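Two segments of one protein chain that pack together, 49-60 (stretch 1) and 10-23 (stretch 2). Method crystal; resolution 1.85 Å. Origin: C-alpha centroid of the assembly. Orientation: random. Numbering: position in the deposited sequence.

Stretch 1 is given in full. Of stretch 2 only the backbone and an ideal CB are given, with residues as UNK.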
ATOM      1  N   SER A  49      30.394   2.499  -7.040  1.00 65.85           N
ATOM      2  CA  SER A  49      30.784   2.162  -5.673  1.00 66.20           C
ATOM      3  C   SER A  49      29.643   2.396  -4.687  1.00 66.06           C
ATOM      4  O   SER A  49      29.378   1.551  -3.833  1.00 65.56           O
ATOM      5  CB  SER A  49      32.004   2.978  -5.244  1.00 66.11           C
ATOM      6  OG  SER A  49      33.150   2.593  -5.977  1.00 67.80           O
ATOM      7  N   SER A  50      28.979   3.546  -4.805  1.00 66.12           N
ATOM      8  CA  SER A  50      27.873   3.898  -3.900  1.00 66.28           C
ATOM      9  C   SER A  50      26.686   2.947  -4.007  1.00 66.00           C
ATOM     10  O   SER A  50      26.081   2.599  -2.993  1.00 65.61           O
ATOM     11  CB  SER A  50      27.389   5.327  -4.152  1.00 66.33           C
ATOM     12  OG  SER A  50      28.390   6.261  -3.794  1.00 67.88           O
ATOM     13  N   MET A  51      26.348   2.544  -5.231  1.00 65.92           N
ATOM     14  CA  MET A  51      25.248   1.596  -5.441  1.00 65.92           C
ATOM     15  C   MET A  51      25.603   0.214  -4.903  1.00 65.67           C
ATOM     16  O   MET A  51      24.734  -0.497  -4.401  1.00 65.40           O
ATOM     17  CB  MET A  51      24.871   1.510  -6.923  1.00 65.98           C
ATOM     18  CG  MET A  51      24.268   2.795  -7.475  1.00 66.01           C
ATOM     19  SD  MET A  51      22.695   3.232  -6.704  1.00 66.96           S
ATOM     20  CE  MET A  51      21.628   1.938  -7.340  1.00 68.13           C
ATOM     21  N   HIS A  52      26.877  -0.160  -4.998  1.00 65.72           N
ATOM     22  CA  HIS A  52      27.342  -1.410  -4.404  1.00 65.69           C
ATOM     23  C   HIS A  52      27.245  -1.366  -2.876  1.00 65.46           C
ATOM     24  O   HIS A  52      26.779  -2.323  -2.250  1.00 65.16           O
ATOM     25  CB  HIS A  52      28.779  -1.728  -4.838  1.00 65.82           C
ATOM     26  CG  HIS A  52      29.404  -2.856  -4.072  1.00 66.75           C
ATOM     27  ND1 HIS A  52      29.031  -4.172  -4.246  1.00 68.06           N
ATOM     28  CD2 HIS A  52      30.364  -2.858  -3.120  1.00 67.15           C
ATOM     29  CE1 HIS A  52      29.743  -4.938  -3.438  1.00 68.25           C
ATOM     30  NE2 HIS A  52      30.559  -4.166  -2.743  1.00 67.78           N
ATOM     31  N   ASN A  53      27.681  -0.258  -2.280  1.00 65.12           N
ATOM     32  CA  ASN A  53      27.687  -0.125  -0.822  1.00 65.00           C
ATOM     33  C   ASN A  53      26.292  -0.019  -0.206  1.00 64.42           C
ATOM     34  O   ASN A  53      26.016  -0.653   0.812  1.00 63.97           O
ATOM     35  CB  ASN A  53      28.533   1.080  -0.388  1.00 65.19           C
ATOM     36  CG  ASN A  53      30.023   0.871  -0.625  1.00 66.17           C
ATOM     37  OD1 ASN A  53      30.491  -0.257  -0.792  1.00 66.95           O
ATOM     38  ND2 ASN A  53      30.777   1.967  -0.635  1.00 67.79           N
ATOM     39  N   GLU A  54      25.423   0.785  -0.811  1.00 63.95           N
ATOM     40  CA  GLU A  54      24.093   1.023  -0.253  1.00 63.95           C
ATOM     41  C   GLU A  54      23.116  -0.102  -0.607  1.00 63.52           C
ATOM     42  O   GLU A  54      22.292  -0.482   0.232  1.00 63.28           O
ATOM     43  CB  GLU A  54      23.546   2.378  -0.713  1.00 64.12           C
ATOM     44  CG  GLU A  54      22.236   2.824  -0.025  1.00 64.85           C
ATOM     45  CD  GLU A  54      22.376   3.094   1.470  1.00 64.89           C
ATOM     46  OE1 GLU A  54      21.339   3.129   2.170  1.00 65.94           O
ATOM     47  OE2 GLU A  54      23.510   3.281   1.948  1.00 65.60           O
ATOM     48  N   TYR A  55      23.218  -0.642  -1.824  1.00 63.00           N
ATOM     49  CA  TYR A  55      22.206  -1.584  -2.343  1.00 62.84           C
ATOM     50  C   TYR A  55      22.730  -2.949  -2.804  1.00 63.19           C
ATOM     51  O   TYR A  55      21.939  -3.780  -3.240  1.00 62.83           O
ATOM     52  CB  TYR A  55      21.422  -0.920  -3.480  1.00 62.55           C
ATOM     53  CG  TYR A  55      20.779   0.372  -3.047  1.00 61.91           C
ATOM     54  CD1 TYR A  55      21.256   1.602  -3.493  1.00 61.30           C
ATOM     55  CD2 TYR A  55      19.717   0.365  -2.146  1.00 60.98           C
ATOM     56  CE1 TYR A  55      20.669   2.796  -3.072  1.00 61.45           C
ATOM     57  CE2 TYR A  55      19.127   1.547  -1.716  1.00 59.96           C
ATOM     58  CZ  TYR A  55      19.604   2.756  -2.181  1.00 61.47           C
ATOM     59  OH  TYR A  55      19.020   3.917  -1.741  1.00 61.84           O
ATOM     60  N   GLN A  56      24.038  -3.190  -2.698  1.00 63.57           N
ATOM     61  CA  GLN A  56      24.641  -4.440  -3.190  1.00 64.23           C
ATOM     62  C   GLN A  56      24.214  -4.762  -4.620  1.00 64.80           C
ATOM     63  O   GLN A  56      23.897  -5.910  -4.945  1.00 64.82           O
ATOM     64  CB  GLN A  56      24.296  -5.619  -2.273  1.00 64.37           C
ATOM     65  CG  GLN A  56      25.258  -5.837  -1.134  1.00 64.65           C
ATOM     66  CD  GLN A  56      24.976  -7.125  -0.405  1.00 64.44           C
ATOM     67  OE1 GLN A  56      23.833  -7.413  -0.061  1.00 63.12           O
ATOM     68  NE2 GLN A  56      26.019  -7.915  -0.164  1.00 65.28           N
ATOM     69  N   VAL A  57      24.175  -3.737  -5.463  1.00 65.35           N
ATOM     70  CA  VAL A  57      23.899  -3.915  -6.876  1.00 66.01           C
ATOM     71  C   VAL A  57      25.155  -3.499  -7.621  1.00 66.55           C
ATOM     72  O   VAL A  57      25.658  -2.395  -7.428  1.00 66.92           O
ATOM     73  CB  VAL A  57      22.688  -3.092  -7.334  1.00 66.21           C
ATOM     74  CG1 VAL A  57      22.505  -3.202  -8.844  1.00 66.82           C
ATOM     75  CG2 VAL A  57      21.429  -3.573  -6.608  1.00 66.24           C
ATOM     76  N   ASP A  58      25.663  -4.401  -8.450  1.00 66.93           N
ATOM     77  CA  ASP A  58      26.919  -4.193  -9.152  1.00 67.32           C
ATOM     78  C   ASP A  58      26.626  -3.786 -10.590  1.00 67.18           C
ATOM     79  O   ASP A  58      26.212  -4.609 -11.405  1.00 67.80           O
ATOM     80  CB  ASP A  58      27.755  -5.470  -9.095  1.00 67.64           C
ATOM     81  CG  ASP A  58      28.109  -5.873  -7.666  1.00 68.69           C
ATOM     82  OD1 ASP A  58      28.486  -4.986  -6.868  1.00 70.77           O
ATOM     83  OD2 ASP A  58      28.011  -7.076  -7.339  1.00 70.00           O
ATOM     84  N   ILE A  59      26.810  -2.502 -10.877  1.00 66.70           N
ATOM     85  CA  ILE A  59      26.550  -1.946 -12.195  1.00 66.51           C
ATOM     86  C   ILE A  59      27.887  -1.842 -12.922  1.00 66.19           C
ATOM     87  O   ILE A  59      28.770  -1.116 -12.465  1.00 65.93           O
ATOM     88  CB  ILE A  59      25.936  -0.535 -12.096  1.00 66.54           C
ATOM     89  CG1 ILE A  59      24.606  -0.565 -11.337  1.00 67.05           C
ATOM     90  CG2 ILE A  59      25.725   0.057 -13.484  1.00 66.90           C
ATOM     91  CD1 ILE A  59      24.103   0.828 -10.966  1.00 67.45           C
ATOM     92  N   PRO A  60      28.052  -2.574 -14.042  1.00 65.84           N
ATOM     93  CA  PRO A  60      29.313  -2.454 -14.770  1.00 65.71           C
ATOM     94  C   PRO A  60      29.501  -1.028 -15.262  1.00 65.54           C
ATOM     95  O   PRO A  60      28.524  -0.374 -15.617  1.00 65.02           O
ATOM     96  CB  PRO A  60      29.134  -3.414 -15.953  1.00 65.81           C
ATOM     97  CG  PRO A  60      28.022  -4.323 -15.563  1.00 65.62           C
ATOM     98  CD  PRO A  60      27.125  -3.510 -14.702  1.00 65.91           C
ATOM     99  N   UNK A  10      11.201   2.653  -7.770  1.00 62.21           N
ATOM    100  CA  UNK A  10      12.166   2.518  -6.681  1.00 62.37           C
ATOM    101  C   UNK A  10      13.611   2.700  -7.167  1.00 62.09           C
ATOM    102  O   UNK A  10      14.386   3.382  -6.513  1.00 61.98           O
ATOM    103  CB  UNK A  10      12.010   1.150  -6.014  1.00 62.37           C
ATOM    104  N   UNK A  11      13.972   2.124  -8.313  1.00 61.65           N
ATOM    105  CA  UNK A  11      15.351   2.242  -8.794  1.00 61.62           C
ATOM    106  C   UNK A  11      15.658   3.639  -9.331  1.00 61.57           C
ATOM    107  O   UNK A  11      16.778   4.100  -9.207  1.00 61.16           O
ATOM    108  CB  UNK A  11      15.615   1.202  -9.885  1.00 61.62           C
ATOM    109  N   UNK A  12      14.669   4.319  -9.908  1.00 61.57           N
ATOM    110  CA  UNK A  12      14.866   5.718 -10.307  1.00 61.73           C
ATOM    111  C   UNK A  12      15.122   6.595  -9.081  1.00 61.68           C
ATOM    112  O   UNK A  12      16.013   7.456  -9.097  1.00 62.37           O
ATOM    113  CB  UNK A  12      13.650   6.233 -11.080  1.00 61.73           C
ATOM    114  N   UNK A  13      14.372   6.346  -8.005  1.00 61.19           N
ATOM    115  CA  UNK A  13      14.558   7.072  -6.745  1.00 61.03           C
ATOM    116  C   UNK A  13      15.933   6.798  -6.132  1.00 60.77           C
ATOM    117  O   UNK A  13      16.643   7.726  -5.771  1.00 60.72           O
ATOM    118  CB  UNK A  13      13.460   6.690  -5.750  1.00 61.03           C
ATOM    119  N   UNK A  14      16.307   5.524  -6.035  1.00 60.48           N
ATOM    120  CA  UNK A  14      17.588   5.139  -5.445  1.00 60.55           C
ATOM    121  C   UNK A  14      18.765   5.736  -6.211  1.00 60.46           C
ATOM    122  O   UNK A  14      19.674   6.312  -5.625  1.00 60.06           O
ATOM    123  CB  UNK A  14      17.713   3.615  -5.405  1.00 60.55           C
ATOM    124  N   UNK A  15      18.729   5.599  -7.530  1.00 61.00           N
ATOM    125  CA  UNK A  15      19.791   6.115  -8.379  1.00 61.53           C
ATOM    126  C   UNK A  15      19.905   7.628  -8.303  1.00 61.91           C
ATOM    127  O   UNK A  15      21.009   8.158  -8.165  1.00 62.87           O
ATOM    128  CB  UNK A  15      19.557   5.686  -9.829  1.00 61.53           C
ATOM    129  N   UNK A  16      18.769   8.314  -8.394  1.00 62.13           N
ATOM    130  CA  UNK A  16      18.744   9.775  -8.396  1.00 62.25           C
ATOM    131  C   UNK A  16      19.386  10.318  -7.134  1.00 62.51           C
ATOM    132  O   UNK A  16      20.144  11.273  -7.192  1.00 62.48           O
ATOM    133  CB  UNK A  16      17.310  10.293  -8.525  1.00 62.25           C
ATOM    134  N   UNK A  17      19.061   9.694  -6.001  1.00 62.85           N
ATOM    135  CA  UNK A  17      19.638  10.039  -4.698  1.00 63.73           C
ATOM    136  C   UNK A  17      21.161   9.898  -4.696  1.00 63.29           C
ATOM    137  O   UNK A  17      21.871  10.789  -4.231  1.00 63.55           O
ATOM    138  CB  UNK A  17      19.035   9.155  -3.605  1.00 63.73           C
ATOM    139  N   UNK A  18      21.654   8.777  -5.211  1.00 62.50           N
ATOM    140  CA  UNK A  18      23.087   8.546  -5.317  1.00 62.45           C
ATOM    141  C   UNK A  18      23.777   9.563  -6.240  1.00 62.29           C
ATOM    142  O   UNK A  18      24.834  10.085  -5.894  1.00 62.39           O
ATOM    143  CB  UNK A  18      23.343   7.125  -5.824  1.00 62.45           C
ATOM    144  N   UNK A  19      23.178   9.863  -7.393  1.00 62.36           N
ATOM    145  CA  UNK A  19      23.768  10.842  -8.315  1.00 62.56           C
ATOM    146  C   UNK A  19      23.875  12.225  -7.675  1.00 62.39           C
ATOM    147  O   UNK A  19      24.875  12.914  -7.844  1.00 62.10           O
ATOM    148  CB  UNK A  19      22.938  10.928  -9.598  1.00 62.56           C
ATOM    149  N   UNK A  20      22.827  12.631  -6.964  1.00 62.51           N
ATOM    150  CA  UNK A  20      22.821  13.922  -6.270  1.00 62.71           C
ATOM    151  C   UNK A  20      23.974  14.028  -5.275  1.00 62.82           C
ATOM    152  O   UNK A  20      24.660  15.046  -5.219  1.00 62.68           O
ATOM    153  CB  UNK A  20      21.489  14.128  -5.546  1.00 62.71           C
ATOM    154  N   UNK A  21      24.192  12.968  -4.506  1.00 62.85           N
ATOM    155  CA  UNK A  21      25.296  12.933  -3.544  1.00 63.10           C
ATOM    156  C   UNK A  21      26.662  12.948  -4.222  1.00 62.64           C
ATOM    157  O   UNK A  21      27.545  13.732  -3.848  1.00 62.15           O
ATOM    158  CB  UNK A  21      25.178  11.690  -2.659  1.00 63.10           C
ATOM    159  N   UNK A  22      26.833  12.087  -5.220  1.00 62.26           N
ATOM    160  CA  UNK A  22      28.120  11.952  -5.899  1.00 62.33           C
ATOM    161  C   UNK A  22      28.468  13.203  -6.716  1.00 62.31           C
ATOM    162  O   UNK A  22      29.600  13.692  -6.659  1.00 62.21           O
ATOM    163  CB  UNK A  22      28.104  10.723  -6.810  1.00 62.33           C
ATOM    164  N   UNK A  23      27.492  13.718  -7.460  1.00 62.35           N
ATOM    165  CA  UNK A  23      27.709  14.896  -8.308  1.00 62.64           C
ATOM    166  C   UNK A  23      27.599  16.228  -7.564  1.00 62.52           C
ATOM    167  O   UNK A  23      28.062  17.253  -8.074  1.00 62.40           O
ATOM    168  CB  UNK A  23      26.702  14.884  -9.460  1.00 62.64           C
TER

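Stretch 2 is one continuous helix from 10 to 23. Its axis crosses that of helix 49-55 at 125°, with a closest approach of 10.3 Å. No position has backbone angles that call for glycine.

Positions 10, 12, 13, 16, 20 and 23 make no contact with stretch 1, which sets no preference there. They are Val10, Glu12, Ala13, Ala16, Glu20 and Leu23.

At position 11 CA-to-CB points sideways, and the ideal CB has nothing of stretch 1 within 5.5 Å. Beyond that gap lie Met51, Tyr55 and Val57, all apolar on this side. A long apolar or aromatic chain would suit. The residue is Trp11. Its CH2 lies 3.4 Å from Val57 CG2, and its CZ3 is 3.7 Å from Met51 CE. Its edge points toward the face of the Tyr55 ring, with the planes at 78°.

Position 14 points toward stretch 1. Its ideal CB is 3.8 Å from Tyr55 CZ, so a longer chain can run along the Tyr55 ring. Leucine, methionine, lysine or arginine could do so. It is Arg14. Its CD sits over one face of the ring, 3.9 Å from the centroid, a CH-pi contact. The guanidinium continues past the ring, and NE and NH2 are hydrogen-bonded elsewhere in the structure.

Position 15 points sideways, with its ideal CB 5.0 Å from Met51 CE. A branched or flexible apolar chain could close the gap. Leu15 does this: CD2 is 3.7 Å from Met51 CE and 4.3 Å from Ile59 CD1.

Position 17 points toward stretch 1, where the Tyr55 hydroxyl is the polar feature within range. A polar chain of medium length would suit, though an apolar one could cover the ring edge. It is Gln17, whose side-chain amide reaches the hydroxyl and helps enclose the Tyr55 ring, with 11, 14 and 18.

Position 18 faces stretch 1 most closely in backbone terms: its CA is 6.8 Å from Ser50 CA. The ideal CB is 4.0 Å from Met51 SD, so a compact apolar chain such as valine, alanine or isoleucine is likely. Val18 places CG1 3.6 Å from Ser50 CB and CG2 3.6 Å from Met51 SD.

Position 19 points away. It is Trp19.

Position 21 points toward stretch 1 but has only space nearby. Many residues would fit; Gln21 leads its end away.

Position 22 points toward stretch 1, its ideal CB 5.4 Å from Ser50 OG. Small or medium chains suit. Val22 brings CG2 to 3.9 Å from Ser50 OG.

Stretch 2 (10-23) VWEARLAQVWEQVL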
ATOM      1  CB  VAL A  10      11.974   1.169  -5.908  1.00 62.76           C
ATOM      2  CG1 VAL A  10      12.240  -0.031  -6.823  1.00 63.73           C
ATOM      3  CG2 VAL A  10      12.863   1.118  -4.686  1.00 64.14           C
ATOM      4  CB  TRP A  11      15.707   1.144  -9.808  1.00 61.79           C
ATOM      5  CG  TRP A  11      15.909  -0.171  -9.125  1.00 61.62           C
ATOM      6  CD1 TRP A  11      15.123  -1.283  -9.235  1.00 62.31           C
ATOM      7  CD2 TRP A  11      16.931  -0.495  -8.175  1.00 62.04           C
ATOM      8  NE1 TRP A  11      15.607  -2.289  -8.428  1.00 61.83           N
ATOM      9  CE2 TRP A  11      16.713  -1.830  -7.763  1.00 62.17           C
ATOM     10  CE3 TRP A  11      18.013   0.210  -7.631  1.00 61.81           C
ATOM     11  CZ2 TRP A  11      17.540  -2.472  -6.848  1.00 63.23           C
ATOM     12  CZ3 TRP A  11      18.834  -0.429  -6.722  1.00 62.68           C
ATOM     13  CH2 TRP A  11      18.596  -1.759  -6.341  1.00 62.84           C
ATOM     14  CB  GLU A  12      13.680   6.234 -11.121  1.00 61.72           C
ATOM     15  CG  GLU A  12      13.677   5.725 -12.554  1.00 62.11           C
ATOM     16  CD  GLU A  12      12.592   6.340 -13.406  1.00 61.94           C
ATOM     17  OE1 GLU A  12      12.495   5.954 -14.598  1.00 62.06           O
ATOM     18  OE2 GLU A  12      11.845   7.216 -12.905  1.00 62.62           O
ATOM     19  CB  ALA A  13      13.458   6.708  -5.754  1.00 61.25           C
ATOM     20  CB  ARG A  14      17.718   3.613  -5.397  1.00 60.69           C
ATOM     21  CG  ARG A  14      16.817   2.967  -4.363  1.00 60.03           C
ATOM     22  CD  ARG A  14      16.800   1.461  -4.479  1.00 60.78           C
ATOM     23  NE  ARG A  14      16.065   0.879  -3.359  1.00 61.24           N
ATOM     24  CZ  ARG A  14      15.514  -0.332  -3.360  1.00 61.84           C
ATOM     25  NH1 ARG A  14      15.615  -1.129  -4.416  1.00 62.69           N
ATOM     26  NH2 ARG A  14      14.853  -0.748  -2.292  1.00 62.18           N
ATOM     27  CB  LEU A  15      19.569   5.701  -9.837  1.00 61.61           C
ATOM     28  CG  LEU A  15      19.978   4.269 -10.180  1.00 62.93           C
ATOM     29  CD1 LEU A  15      19.334   3.820 -11.506  1.00 63.01           C
ATOM     30  CD2 LEU A  15      21.502   4.151 -10.246  1.00 63.02           C
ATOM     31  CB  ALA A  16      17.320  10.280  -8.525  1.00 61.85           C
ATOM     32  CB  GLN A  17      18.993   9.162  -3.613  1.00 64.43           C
ATOM     33  CG  GLN A  17      19.803   8.913  -2.333  1.00 67.41           C
ATOM     34  CD  GLN A  17      20.419   7.501  -2.259  1.00 70.20           C
ATOM     35  OE1 GLN A  17      19.849   6.488  -2.742  1.00 68.57           O
ATOM     36  NE2 GLN A  17      21.578   7.428  -1.637  1.00 71.43           N
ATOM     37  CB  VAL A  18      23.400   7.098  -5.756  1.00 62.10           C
ATOM     38  CG1 VAL A  18      24.864   6.957  -6.138  1.00 62.69           C
ATOM     39  CG2 VAL A  18      23.051   6.116  -4.621  1.00 62.48           C
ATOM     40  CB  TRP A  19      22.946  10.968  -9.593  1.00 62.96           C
ATOM     41  CG  TRP A  19      23.075   9.825 -10.552  1.00 63.49           C
ATOM     42  CD1 TRP A  19      23.434   8.534 -10.264  1.00 63.84           C
ATOM     43  CD2 TRP A  19      22.787   9.856 -11.957  1.00 63.87           C
ATOM     44  NE1 TRP A  19      23.402   7.774 -11.402  1.00 65.01           N
ATOM     45  CE2 TRP A  19      23.010   8.558 -12.457  1.00 64.57           C
ATOM     46  CE3 TRP A  19      22.370  10.860 -12.840  1.00 64.06           C
ATOM     47  CZ2 TRP A  19      22.827   8.230 -13.804  1.00 64.31           C
ATOM     48  CZ3 TRP A  19      22.188  10.533 -14.180  1.00 63.99           C
ATOM     49  CH2 TRP A  19      22.416   9.228 -14.645  1.00 64.03           C
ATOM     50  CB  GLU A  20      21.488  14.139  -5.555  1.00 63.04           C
ATOM     51  CG  GLU A  20      20.330  14.384  -6.506  1.00 63.33           C
ATOM     52  CD  GLU A  20      18.969  14.257  -5.841  1.00 66.02           C
ATOM     53  OE1 GLU A  20      17.965  14.600  -6.498  1.00 64.22           O
ATOM     54  OE2 GLU A  20      18.903  13.823  -4.668  1.00 66.58           O
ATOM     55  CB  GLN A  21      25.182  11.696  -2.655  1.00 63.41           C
ATOM     56  CG  GLN A  21      23.969  11.712  -1.729  1.00 65.47           C
ATOM     57  CD  GLN A  21      23.905  12.958  -0.857  1.00 68.07           C
ATOM     58  OE1 GLN A  21      22.886  13.652  -0.822  1.00 71.81           O
ATOM     59  NE2 GLN A  21      24.997  13.255  -0.163  1.00 69.10           N
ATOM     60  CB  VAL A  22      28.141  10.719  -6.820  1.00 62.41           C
ATOM     61  CG1 VAL A  22      29.371  10.753  -7.735  1.00 62.75           C
ATOM     62  CG2 VAL A  22      28.105   9.435  -5.987  1.00 62.19           C
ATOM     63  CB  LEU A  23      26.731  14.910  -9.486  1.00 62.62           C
ATOM     64  CG  LEU A  23      26.886  13.798 -10.523  1.00 62.83           C
ATOM     65  CD1 LEU A  23      25.751  13.855 -11.532  1.00 63.43           C
ATOM     66  CD2 LEU A  23      28.239  13.903 -11.223  1.00 62.60           C
TER
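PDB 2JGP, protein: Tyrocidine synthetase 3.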